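Local coordinates for UspA1 (Moraxella catarrhalis, PDB 3NTN), which is a trimeric autotransporter adhesin of the bacterial outer membrane that binds fibronectin and the host receptor CEACAM1, at residues V192-N195 against K196-I199; K200-D203 against D204-G207; S114-G118 against H119-G123. All blocks are in the same frame, centred on the assembly; numbering follows the deposited sequence. Where two conformers were deposited one is given.

Contact 1 of 3, residues V192-N195 against K196-I199; sequences VAQN and KADI
Residues 192-195 and 196-199 are consecutive turns of helix 182-217, joined by four i to i+4 backbone hydrogen bonds from Lys-196 N to Val-192 O through Ile-199 N to Asn-195 O. The straightest runs from Asp-198 N to Gln-194 O (3.0 Å, 171° at the hydrogen). This helix is one of the three in the coiled-coil stalk: Val-192 and Ile-199 each meet their own copies in both other subunits, and Asn-195 ND2 makes a weak hydrogen bond to Val-192 O of the second subunit. On the outer surface, Gln-194 NE2 donates to Asp-198 OD1 at 2.9 Å. The carboxylate oxygen lies in the amide plane of Gln-194, whereas NE2 approaches from above the carboxylate plane, the two groups being turned 43° apart. Gln-194 leaves the helix with CG anti to its backbone N, and a bend at chi2 (62°) swings the amide forward to Asp-198. The other carboxylate oxygen works through water: one molecule donates to Asp-198 OD2 (2.7 Å) and to Asn-195 OD1 (2.8 Å), so Asp-198 is tied to two residues of the preceding turn. Toward the core, the CG1 branch of Ile-199 turns back along the helix, its CD1 3.3 Å from Asn-195 O.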
# COMPACT_ATOMS: atom_id res chain seq x y z
N VAL B 192 2.92 29.86 -3.61
CA VAL B 192 4.25 30.10 -4.22
C VAL B 192 4.14 30.93 -5.49
O VAL B 192 4.88 31.90 -5.70
CB VAL B 192 5.00 28.78 -4.52
CG1 VAL B 192 6.34 28.99 -5.33
CG2 VAL B 192 5.27 28.06 -3.22
N ALA B 193 3.22 30.54 -6.37
CA ALA B 193 2.85 31.32 -7.57
C ALA B 193 2.44 32.79 -7.24
O ALA B 193 2.77 33.76 -7.98
CB ALA B 193 1.72 30.62 -8.26
N GLN B 194 1.74 32.95 -6.12
CA GLN B 194 1.32 34.27 -5.71
C GLN B 194 2.53 35.05 -5.21
O GLN B 194 2.69 36.22 -5.55
CB GLN B 194 0.20 34.20 -4.65
CG GLN B 194 -0.41 35.56 -4.25
CD GLN B 194 -1.08 36.26 -5.46
OE1 GLN B 194 -2.06 35.72 -6.02
NE2 GLN B 194 -0.54 37.44 -5.87
N ASN B 195 3.40 34.43 -4.41
CA ASN B 195 4.65 35.06 -4.03
C ASN B 195 5.49 35.50 -5.21
O ASN B 195 6.14 36.55 -5.17
CB ASN B 195 5.48 34.15 -3.15
CG ASN B 195 4.96 34.10 -1.74
OD1 ASN B 195 4.09 34.90 -1.40
ND2 ASN B 195 5.45 33.16 -0.91
N LYS B 196 5.53 34.67 -6.25
CA LYS B 196 6.37 34.99 -7.36
C LYS B 196 5.84 36.23 -8.11
O LYS B 196 6.64 37.05 -8.56
CB LYS B 196 6.44 33.79 -8.30
CG LYS B 196 7.22 34.02 -9.54
CD LYS B 196 7.40 32.69 -10.24
CE LYS B 196 7.80 32.89 -11.69
NZ LYS B 196 9.26 33.15 -11.69
N ALA B 197 4.51 36.36 -8.24
CA ALA B 197 3.88 37.52 -8.88
C ALA B 197 4.08 38.78 -8.05
O ALA B 197 4.36 39.86 -8.61
CB ALA B 197 2.39 37.26 -9.08
N ASP B 198 3.87 38.66 -6.73
CA ASP B 198 4.09 39.75 -5.82
C ASP B 198 5.51 40.25 -5.98
O ASP B 198 5.69 41.46 -6.00
CB ASP B 198 3.82 39.34 -4.34
CG ASP B 198 2.34 39.08 -4.08
OD1 ASP B 198 1.51 39.31 -4.97
OD2 ASP B 198 1.99 38.62 -2.97
N ILE B 199 6.47 39.33 -6.12
CA ILE B 199 7.90 39.71 -6.33
C ILE B 199 8.09 40.53 -7.59
O ILE B 199 8.77 41.58 -7.59
CB ILE B 199 8.86 38.44 -6.30
CG1 ILE B 199 9.03 37.96 -4.86
CG2 ILE B 199 10.25 38.75 -6.91
CD1 ILE B 199 9.36 36.52 -4.66
O HOH W 1 3.26 37.47 -0.83

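Contact 2 of 3, residues K200-D203 against D204-G207; sequences KDLD and DEVG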
# COMPACT_ATOMS: atom_id res chain seq x y z
N LYS B 200 7.43 40.10 -8.66
CA LYS B 200 7.47 40.83 -9.92
C LYS B 200 6.81 42.22 -9.79
O LYS B 200 7.33 43.23 -10.29
CB LYS B 200 6.79 39.98 -10.98
CG LYS B 200 7.25 40.29 -12.39
CD LYS B 200 6.09 40.77 -13.28
CE LYS B 200 6.53 41.05 -14.71
NZ LYS B 200 7.16 42.39 -14.84
N ASP B 201 5.69 42.31 -9.09
CA ASP B 201 5.00 43.60 -8.94
C ASP B 201 5.92 44.54 -8.19
O ASP B 201 6.07 45.69 -8.56
CB ASP B 201 3.65 43.43 -8.20
CG ASP B 201 2.56 42.85 -9.10
OD1 ASP B 201 2.67 42.98 -10.32
OD2 ASP B 201 1.59 42.25 -8.60
N LEU B 202 6.55 44.02 -7.14
CA LEU B 202 7.44 44.82 -6.30
C LEU B 202 8.69 45.30 -7.09
O LEU B 202 9.13 46.44 -6.95
CB LEU B 202 7.85 43.99 -5.10
CG LEU B 202 8.26 44.88 -3.96
CD1 LEU B 202 7.17 45.91 -3.69
CD2 LEU B 202 8.64 44.13 -2.74
N ASP B 203 9.24 44.41 -7.90
CA ASP B 203 10.36 44.70 -8.81
C ASP B 203 10.05 45.82 -9.78
O ASP B 203 10.87 46.70 -9.99
CB ASP B 203 10.75 43.46 -9.60
CG ASP B 203 11.83 43.75 -10.60
OD1 ASP B 203 12.98 43.97 -10.21
OD2 ASP B 203 11.51 43.78 -11.80
N ASP B 204 8.85 45.76 -10.38
CA ASP B 204 8.37 46.88 -11.19
C ASP B 204 8.35 48.18 -10.37
O ASP B 204 8.83 49.21 -10.84
CB ASP B 204 6.98 46.58 -11.78
CG ASP B 204 7.04 45.52 -12.89
OD1 ASP B 204 8.15 45.17 -13.32
OD2 ASP B 204 5.99 45.00 -13.29
N GLU B 205 7.79 48.13 -9.16
CA GLU B 205 7.75 49.32 -8.33
C GLU B 205 9.14 49.87 -7.98
O GLU B 205 9.40 51.02 -8.15
CB GLU B 205 6.85 49.16 -7.10
CG GLU B 205 6.39 50.52 -6.55
CD GLU B 205 5.55 50.43 -5.28
OE1 GLU B 205 5.15 49.29 -4.89
OE2 GLU B 205 5.30 51.52 -4.67
N VAL B 206 10.05 49.03 -7.54
CA VAL B 206 11.44 49.46 -7.31
C VAL B 206 12.12 50.09 -8.58
O VAL B 206 12.81 51.09 -8.47
CB VAL B 206 12.27 48.28 -6.74
CG1 VAL B 206 13.75 48.63 -6.60
CG2 VAL B 206 11.69 47.86 -5.42
N GLY B 207 11.95 49.49 -9.76
CA GLY B 207 12.47 50.10 -10.96
C GLY B 207 11.96 51.52 -11.22
O GLY B 207 12.76 52.42 -11.54
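Lys-200 and Asp-204, one helical turn apart, form an i to i+4 salt bridge on the flank of the trimeric coiled-coil stalk. The ammonium group is shared between the carboxylate oxygens: NZ is 3.3 Å from Asp-204 OD2, whose syn lone pair it meets, and makes a weak bond of the same length to OD1. Both distances are long for a charged hydrogen bond. Lys-200 starts out pointing away from the following turn and has to curl back; its chi2 of -119° is far from a staggered value, and a second bend at chi4 brings NZ round. Asp-204 meets it with CG beside its own backbone N (chi1 -71°), which directs the carboxylate back down the helix. The lysine probably also offsets local negative charge, since Asp-203 OD2 lies 3.9 Å from Asp-204 OD1, their carboxylate planes 49° apart. Beneath these groups the backbone sets the spacing through four i to i+4 hydrogen bonds, one of them from Asp-204 N to Lys-200 O. The shortest, Val-206 N to Leu-202 O, measures 2.8 Å. On the side facing the trimer axis, Leu-202 packs on Leu-202 of the third subunit, while Val-206 meets its copies in both other subunits. Within the chain, Val-206 turns its CG2 branch back along the helix, to 3.3 Å from Leu-202 O.

Contact 3 of 3, residues S114-G118 against H119-G123; sequences SVLLG and HNTAG
Thr-121 points its side chain back at the strand it has just left, bonding Leu-117 O through OG1 while CG2 lies beside that carbonyl and against Leu-116. OG1 donates to Leu-117 O at 2.5 Å, a short bond that reaches the oxygen from above the carbonyl plane, 39° out of it. CG2 stands anti to the backbone N of Thr-121 and comes within 3.9 Å of Leu-116 CB. The leucine and threonine side chains run antiparallel alongside each other: Leu-116 CD2 continues beyond the methyl group to lie 3.7 Å from both Thr-121 O and Gly-123 N. This packing lines a corner of the YadA-like beta-roll head, where a type II turn from Gly-118 to Thr-121 follows strand 115-117. Asn-120, third in the turn, takes the positive phi (65°) usual there, and Gly-118 also has positive phi, with backbone angles that would press a CB against the preceding carbonyl. On the other face of the strand Leu-117 points away from the turn and packs on Leu-117 of both neighbouring subunits. Within the turn, His-119 O accepts a hydrogen bond from Arg-162 NH2, and Thr-121 OG1 lies 3.2 Å from Gly-118 O.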
# COMPACT_ATOMS: atom_id res chain seq x y z
N SER B 114 10.06 -5.66 4.57
CA SER B 114 9.60 -4.99 3.37
C SER B 114 8.22 -5.49 2.96
O SER B 114 7.89 -6.66 3.18
CB SER B 114 10.57 -5.29 2.24
OG SER B 114 11.75 -4.52 2.44
N VAL B 115 7.47 -4.65 2.26
CA VAL B 115 6.23 -5.06 1.62
C VAL B 115 6.39 -4.78 0.12
O VAL B 115 6.80 -3.70 -0.26
CB VAL B 115 4.96 -4.37 2.26
CG1 VAL B 115 3.64 -4.82 1.62
CG2 VAL B 115 4.91 -4.64 3.77
N LEU B 116 6.12 -5.76 -0.74
CA LEU B 116 6.06 -5.55 -2.16
C LEU B 116 4.62 -5.75 -2.67
O LEU B 116 3.98 -6.78 -2.38
CB LEU B 116 7.01 -6.50 -2.87
CG LEU B 116 8.53 -6.25 -2.77
CD1 LEU B 116 9.12 -6.65 -1.37
CD2 LEU B 116 9.27 -7.04 -3.82
N LEU B 117 4.10 -4.76 -3.41
CA LEU B 117 2.78 -4.89 -3.95
C LEU B 117 2.82 -4.81 -5.46
O LEU B 117 3.44 -3.93 -5.99
CB LEU B 117 1.90 -3.74 -3.44
CG LEU B 117 1.70 -3.63 -1.91
CD1 LEU B 117 0.90 -2.41 -1.64
CD2 LEU B 117 0.95 -4.91 -1.35
N GLY B 118 2.12 -5.71 -6.17
CA GLY B 118 1.99 -5.61 -7.64
C GLY B 118 3.00 -6.35 -8.51
O GLY B 118 4.00 -6.82 -8.03
N HIS B 119 2.69 -6.37 -9.80
CA HIS B 119 3.49 -7.00 -10.86
C HIS B 119 4.74 -6.18 -11.21
O HIS B 119 4.66 -4.95 -11.38
CB HIS B 119 2.59 -7.19 -12.11
CG HIS B 119 3.30 -7.73 -13.31
ND1 HIS B 119 3.35 -7.06 -14.52
CD2 HIS B 119 3.98 -8.89 -13.50
CE1 HIS B 119 4.03 -7.78 -15.40
NE2 HIS B 119 4.42 -8.89 -14.80
N ASN B 120 5.87 -6.87 -11.34
CA ASN B 120 7.17 -6.26 -11.61
C ASN B 120 7.66 -5.35 -10.48
O ASN B 120 8.43 -4.42 -10.67
CB ASN B 120 7.13 -5.43 -12.90
CG ASN B 120 7.03 -6.25 -14.11
OD1 ASN B 120 7.41 -7.41 -14.13
ND2 ASN B 120 6.51 -5.65 -15.18
N THR B 121 7.20 -5.58 -9.28
CA THR B 121 7.57 -4.71 -8.18
C THR B 121 8.97 -5.04 -7.62
O THR B 121 9.29 -6.20 -7.42
CB THR B 121 6.46 -4.70 -7.12
OG1 THR B 121 5.35 -3.96 -7.66
CG2 THR B 121 6.90 -4.01 -5.83
N ALA B 122 9.81 -4.02 -7.39
CA ALA B 122 11.10 -4.26 -6.73
C ALA B 122 11.22 -3.75 -5.29
O ALA B 122 10.71 -2.68 -4.95
CB ALA B 122 12.27 -3.72 -7.60
N GLY B 123 11.92 -4.54 -4.45
CA GLY B 123 12.30 -4.17 -3.09
C GLY B 123 13.37 -3.09 -3.14
O GLY B 123 14.17 -3.00 -4.10

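How the contacts relate
Along the chain contact 3 comes first, in the beta-roll head, and contacts 1 and 2 follow much later, in the coiled stalk. The two helical contacts adjoin in sequence and both lie on helix 182-217, their centres 12 Å apart. Contact 3 is remote from both: its centre lies 41 Å from that of contact 1 and 52 Å from that of contact 2, with no touch, separations that fit an elongated molecule. It belongs to strand 115-117 of the parallel sheet. All three nevertheless reach both other subunits, which shows that the trimer is held together in the head as well as in the stalk.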